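Local coordinates for protein trehalose-6-phosphate phosphatase (Candida albicans, PDB 5DXF) that has an N-terminal domain that belongs to glycosyltransferase family 20, whose members adopt the GT-B fold of two Rossmann-like domains, at residues I200-D205 with Q513-T518; D249-A254 with R266-C271. All coordinates share one frame; numbering follows the deposited sequence.

Both contacts lie in the N-terminal Rossmann-like half of the GT-B fold, contact 1 at a strand of its large mixed sheet and contact 2 between helices packed against that sheet, with centres about 18 Å apart and nearest atoms about 6 Å apart. Contact 1 joins strand 200-204 to helix 512-526 over a gap of 307 residues that includes the two smaller parallel sheets. Contact 2 is nested inside this long loop and is local: it links helix 244-251 to helix 262-274 around strand 256-259, two places along the sheet from strand 200-204. The first ties the last modelled helix back to the N-terminal Rossmann-like domain, whereas the second packs two helices separated by a single strand.

Contact 1: I200-D205 with Q513-T518; sequences IIWIHD and QNWTST
Trp202 of strand 200-204 meets Trp515 and Thr516 where helix 512-526, the last helix of the model, returns to the N-terminal Rossmann-like domain, as in other GT-B proteins. The backbones stand well apart, with the CA atoms of Trp202 and Thr516 separated by 10.5 Å, and the two indoles bridge the gap with their six-membered rings. Trp202 CZ2 lies 3.5 Å from Trp515 CH2, and Trp202 CH2 is 3.7 Å from Trp515 CZ3. The planes are inclined at 32° and the six-ring centroids are 5.4 Å apart, so the pair meets obliquely. On the strand, Trp202 has CG anti to the backbone N (chi1 -161°), which sends the indole out toward the helix. Its CZ3 also comes within 3.9 Å of the main-chain Thr516 O and 4.2 Å of Thr516 OG1. One face of the Trp202 ring carries His204, whose CE1 sits 3.3 Å above the plane toward the rim; hydrogen bonds to Asn35 and His229 hold both nitrogens of that imidazole. Phe519, one turn beyond Trp515, stacks on Trp202, and Phe227 meets Trp515 edge-to-face. Trp515 NE1 is hydrogen-bonded to Leu297 O, which anchors the polar side of this indole. The joint between strand and helix is thus buried and mainly aromatic, held by van der Waals contact, while the polar bonds of Trp515 and of the neighbouring His204 run to residues around it.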
loop_
_atom_site.group_PDB
_atom_site.type_symbol
_atom_site.label_atom_id
_atom_site.label_comp_id
_atom_site.label_asym_id
_atom_site.label_seq_id
_atom_site.Cartn_x
_atom_site.Cartn_y
_atom_site.Cartn_z
ATOM N N ILE A 200 11.817 -11.566 18.133
ATOM C CA ILE A 200 12.201 -10.692 17.042
ATOM C C ILE A 200 10.981 -9.799 16.794
ATOM O O ILE A 200 9.848 -10.285 16.708
ATOM C CB ILE A 200 12.629 -11.518 15.800
ATOM C CG1 ILE A 200 13.190 -10.625 14.693
ATOM C CG2 ILE A 200 11.497 -12.435 15.340
ATOM C CD1 ILE A 200 13.583 -11.387 13.453
ATOM N N ILE A 201 11.192 -8.492 16.715
ATOM C CA ILE A 201 10.072 -7.570 16.597
ATOM C C ILE A 201 10.029 -6.881 15.249
ATOM O O ILE A 201 11.018 -6.324 14.798
ATOM C CB ILE A 201 10.081 -6.494 17.697
ATOM C CG1 ILE A 201 10.377 -7.118 19.051
ATOM C CG2 ILE A 201 8.741 -5.791 17.754
ATOM C CD1 ILE A 201 9.220 -7.913 19.608
ATOM N N TRP A 202 8.866 -6.931 14.614
ATOM C CA TRP A 202 8.655 -6.271 13.344
ATOM C C TRP A 202 7.532 -5.270 13.503
ATOM O O TRP A 202 6.457 -5.621 13.947
ATOM C CB TRP A 202 8.283 -7.305 12.291
ATOM C CG TRP A 202 8.466 -6.829 10.917
ATOM C CD1 TRP A 202 8.531 -5.547 10.512
ATOM C CD2 TRP A 202 8.605 -7.629 9.746
ATOM N NE1 TRP A 202 8.704 -5.486 9.162
ATOM C CE2 TRP A 202 8.751 -6.756 8.666
ATOM C CE3 TRP A 202 8.619 -9.000 9.507
ATOM C CZ2 TRP A 202 8.912 -7.201 7.368
ATOM C CZ3 TRP A 202 8.781 -9.440 8.218
ATOM C CH2 TRP A 202 8.924 -8.547 7.165
ATOM N N ILE A 203 7.781 -4.023 13.136
ATOM C CA ILE A 203 6.761 -2.990 13.241
ATOM C C ILE A 203 6.562 -2.260 11.931
ATOM O O ILE A 203 7.520 -1.977 11.221
ATOM C CB ILE A 203 7.085 -1.963 14.320
ATOM C CG1 ILE A 203 7.327 -2.651 15.653
ATOM C CG2 ILE A 203 5.941 -0.986 14.451
ATOM C CD1 ILE A 203 8.678 -2.329 16.244
ATOM N N HIS A 204 5.322 -1.934 11.606
ATOM C CA HIS A 204 5.052 -1.299 10.329
ATOM C C HIS A 204 4.407 0.076 10.392
ATOM O O HIS A 204 3.438 0.295 11.097
ATOM C CB HIS A 204 4.196 -2.215 9.465
ATOM C CG HIS A 204 4.670 -3.629 9.429
ATOM N ND1 HIS A 204 5.169 -4.214 8.289
ATOM C CD2 HIS A 204 4.703 -4.582 10.383
ATOM C CE1 HIS A 204 5.499 -5.463 8.544
ATOM N NE2 HIS A 204 5.229 -5.711 9.810
ATOM N N ASP A 205 4.987 0.996 9.641
ATOM C CA ASP A 205 4.349 2.230 9.204
ATOM C C ASP A 205 4.293 3.407 10.168
ATOM O O ASP A 205 4.782 3.348 11.277
ATOM C CB ASP A 205 2.973 1.950 8.614
ATOM C CG ASP A 205 2.956 2.064 7.118
ATOM O OD1 ASP A 205 4.025 2.254 6.522
ATOM O OD2 ASP A 205 1.871 1.961 6.529
ATOM N N GLN A 513 6.116 -13.887 0.360
ATOM C CA GLN A 513 6.806 -14.864 1.211
ATOM C C GLN A 513 8.327 -14.675 1.218
ATOM O O GLN A 513 8.962 -14.609 2.284
ATOM C CB GLN A 513 6.446 -16.295 0.777
ATOM C CG GLN A 513 4.951 -16.622 0.871
ATOM C CD GLN A 513 4.180 -16.232 -0.384
ATOM O OE1 GLN A 513 4.715 -15.577 -1.279
ATOM N NE2 GLN A 513 2.921 -16.646 -0.456
ATOM N N ASN A 514 8.905 -14.548 0.032
ATOM C CA ASN A 514 10.342 -14.382 -0.072
ATOM C C ASN A 514 10.776 -13.019 0.456
ATOM O O ASN A 514 11.886 -12.879 0.960
ATOM C CB ASN A 514 10.815 -14.570 -1.523
ATOM C CG ASN A 514 12.305 -14.307 -1.689
ATOM O OD1 ASN A 514 12.706 -13.260 -2.195
ATOM N ND2 ASN A 514 13.131 -15.259 -1.260
ATOM N N TRP A 515 9.960 -11.997 0.224
ATOM C CA TRP A 515 10.264 -10.670 0.728
ATOM C C TRP A 515 10.233 -10.698 2.233
ATOM O O TRP A 515 11.114 -10.182 2.896
ATOM C CB TRP A 515 9.259 -9.651 0.189
ATOM C CG TRP A 515 9.268 -8.314 0.876
ATOM C CD1 TRP A 515 9.938 -7.205 0.486
ATOM C CD2 TRP A 515 8.555 -7.949 2.058
ATOM N NE1 TRP A 515 9.702 -6.177 1.349
ATOM C CE2 TRP A 515 8.851 -6.609 2.325
ATOM C CE3 TRP A 515 7.695 -8.628 2.916
ATOM C CZ2 TRP A 515 8.320 -5.936 3.412
ATOM C CZ3 TRP A 515 7.175 -7.966 3.986
ATOM C CH2 TRP A 515 7.482 -6.633 4.229
ATOM N N THR A 516 9.216 -11.337 2.777
ATOM C CA THR A 516 9.096 -11.417 4.216
ATOM C C THR A 516 10.228 -12.237 4.831
ATOM O O THR A 516 10.783 -11.872 5.853
ATOM C CB THR A 516 7.667 -11.801 4.691
ATOM O OG1 THR A 516 7.733 -12.743 5.762
ATOM C CG2 THR A 516 6.808 -12.350 3.559
ATOM N N SER A 517 10.587 -13.339 4.193
ATOM C CA SER A 517 11.705 -14.140 4.668
ATOM C C SER A 517 13.055 -13.426 4.604
ATOM O O SER A 517 13.799 -13.418 5.565
ATOM C CB SER A 517 11.764 -15.440 3.864
ATOM O OG SER A 517 13.040 -16.040 3.917
ATOM N N THR A 518 13.324 -12.792 3.477
ATOM C CA THR A 518 14.522 -11.986 3.262
ATOM C C THR A 518 14.676 -10.894 4.316
ATOM O O THR A 518 15.768 -10.698 4.848
ATOM C CB THR A 518 14.522 -11.324 1.867
ATOM O OG1 THR A 518 14.261 -12.313 0.862
ATOM C CG2 THR A 518 15.862 -10.659 1.589
#

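Contact 2: D249-A254 with R266-C271; sequences DGMLGA and RHFISC
The CA atoms of Met251 and Phe268, 9.9 Å apart, are the nearest pair between the two segments. Segment 249-254 is the end of helix 244-251: Leu252 N still bonds back to Asp249 O, but Leu252 is the first residue to leave helical geometry, and the chain runs on as loop. Segment 266-271 is helical throughout. A chi1 of 177° turns the Phe268 side chain away from its own backbone N and carries the ring across the gap to Met251 and Leu252. The Met251 side chain slides past the ring in the opposite direction, putting SD 3.6 Å from Phe268 CE1 in a Met-aromatic contact. The sulfur stands obliquely, 4.8 Å from the ring centroid and 70° off the normal. A bend about the last torsion (chi3 -100°) keeps Met251 CE within 4.0 Å of the same CE1. Nearer the backbone, Met251 CB lies 4.1 Å from Phe268 CZ, while Leu252 CD2 reaches that carbon more loosely at 4.3 Å. Around them, Phe232 meets the Phe268 ring edge-to-face and Phe259, from the intervening strand 256-259, adds a third ring. Val294 and Ile292 of strand 290-296, with Val285 of strand 284-287, bring the sheet up against this buried junction.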
loop_
_atom_site.group_PDB
_atom_site.type_symbol
_atom_site.label_atom_id
_atom_site.label_comp_id
_atom_site.label_asym_id
_atom_site.label_seq_id
_atom_site.Cartn_x
_atom_site.Cartn_y
_atom_site.Cartn_z
ATOM N N ASP A 249 14.101 10.244 16.034
ATOM C CA ASP A 249 14.533 9.533 17.238
ATOM C C ASP A 249 13.838 8.192 17.260
ATOM O O ASP A 249 14.467 7.171 16.995
ATOM C CB ASP A 249 14.197 10.337 18.498
ATOM C CG ASP A 249 14.669 9.675 19.772
ATOM O OD1 ASP A 249 15.898 9.550 19.971
ATOM O OD2 ASP A 249 13.796 9.314 20.589
ATOM N N GLY A 250 12.531 8.235 17.530
ATOM C CA GLY A 250 11.652 7.076 17.531
ATOM C C GLY A 250 12.030 5.999 16.537
ATOM O O GLY A 250 12.192 4.836 16.902
ATOM N N MET A 251 12.210 6.394 15.283
ATOM C CA MET A 251 12.557 5.440 14.237
ATOM C C MET A 251 13.946 4.844 14.434
ATOM O O MET A 251 14.183 3.686 14.075
ATOM C CB MET A 251 12.465 6.096 12.859
ATOM C CG MET A 251 11.049 6.436 12.428
ATOM S SD MET A 251 10.962 7.083 10.741
ATOM C CE MET A 251 10.851 8.844 11.061
ATOM N N LEU A 252 14.862 5.615 15.013
ATOM C CA LEU A 252 16.249 5.156 15.139
ATOM C C LEU A 252 16.495 4.022 16.126
ATOM O O LEU A 252 17.643 3.656 16.368
ATOM C CB LEU A 252 17.145 6.325 15.523
ATOM C CG LEU A 252 17.509 7.205 14.330
ATOM C CD1 LEU A 252 18.410 8.346 14.758
ATOM C CD2 LEU A 252 18.163 6.360 13.251
ATOM N N GLY A 253 15.440 3.464 16.706
ATOM C CA GLY A 253 15.599 2.374 17.658
ATOM C C GLY A 253 15.746 1.006 17.018
ATOM O O GLY A 253 16.426 0.132 17.565
ATOM N N ALA A 254 15.108 0.810 15.866
ATOM C CA ALA A 254 15.258 -0.443 15.129
ATOM C C ALA A 254 16.694 -0.658 14.695
ATOM O O ALA A 254 17.392 0.291 14.364
ATOM C CB ALA A 254 14.330 -0.472 13.916
ATOM N N ARG A 266 17.387 7.288 0.920
ATOM C CA ARG A 266 18.254 8.462 0.848
ATOM C C ARG A 266 17.684 9.631 1.653
ATOM O O ARG A 266 18.417 10.319 2.372
ATOM C CB ARG A 266 18.473 8.877 -0.611
ATOM C CG ARG A 266 19.138 7.800 -1.461
ATOM C CD ARG A 266 19.476 8.287 -2.867
ATOM N NE ARG A 266 18.306 8.776 -3.590
ATOM C CZ ARG A 266 18.294 9.056 -4.889
ATOM N NH1 ARG A 266 19.389 8.887 -5.618
ATOM N NH2 ARG A 266 17.184 9.500 -5.464
ATOM N N HIS A 267 16.376 9.841 1.540
ATOM C CA HIS A 267 15.711 10.932 2.246
ATOM C C HIS A 267 15.736 10.738 3.757
ATOM O O HIS A 267 15.931 11.695 4.508
ATOM C CB HIS A 267 14.269 11.079 1.765
ATOM C CG HIS A 267 14.154 11.587 0.362
ATOM N ND1 HIS A 267 13.015 11.430 -0.395
ATOM C CD2 HIS A 267 15.041 12.250 -0.417
ATOM C CE1 HIS A 267 13.206 11.972 -1.585
ATOM N NE2 HIS A 267 14.424 12.478 -1.624
ATOM N N PHE A 268 15.532 9.500 4.199
ATOM C CA PHE A 268 15.566 9.202 5.625
ATOM C C PHE A 268 16.961 9.431 6.184
ATOM O O PHE A 268 17.117 10.017 7.256
ATOM C CB PHE A 268 15.123 7.767 5.893
ATOM C CG PHE A 268 15.211 7.369 7.338
ATOM C CD1 PHE A 268 14.222 7.738 8.230
ATOM C CD2 PHE A 268 16.284 6.627 7.802
ATOM C CE1 PHE A 268 14.299 7.376 9.558
ATOM C CE2 PHE A 268 16.367 6.261 9.129
ATOM C CZ PHE A 268 15.371 6.637 10.008
ATOM N N ILE A 269 17.968 8.959 5.453
ATOM C CA ILE A 269 19.360 9.160 5.846
ATOM C C ILE A 269 19.694 10.646 5.970
ATOM O O ILE A 269 20.234 11.092 6.996
ATOM C CB ILE A 269 20.316 8.487 4.843
ATOM C CG1 ILE A 269 20.222 6.966 4.984
ATOM C CG2 ILE A 269 21.741 8.966 5.050
ATOM C CD1 ILE A 269 20.920 6.205 3.902
ATOM N N SER A 270 19.277 11.415 4.973
ATOM C CA SER A 270 19.498 12.849 4.955
ATOM C C SER A 270 18.815 13.530 6.115
ATOM O O SER A 270 19.371 14.407 6.739
ATOM C CB SER A 270 18.964 13.435 3.664
ATOM O OG SER A 270 19.884 14.352 3.123
ATOM N N CYS A 271 17.600 13.112 6.401
ATOM C CA CYS A 271 16.865 13.589 7.573
ATOM C C CYS A 271 17.608 13.312 8.872
ATOM O O CYS A 271 17.727 14.194 9.723
ATOM C CB CYS A 271 15.478 12.947 7.636
ATOM S SG CYS A 271 14.224 13.714 6.593
#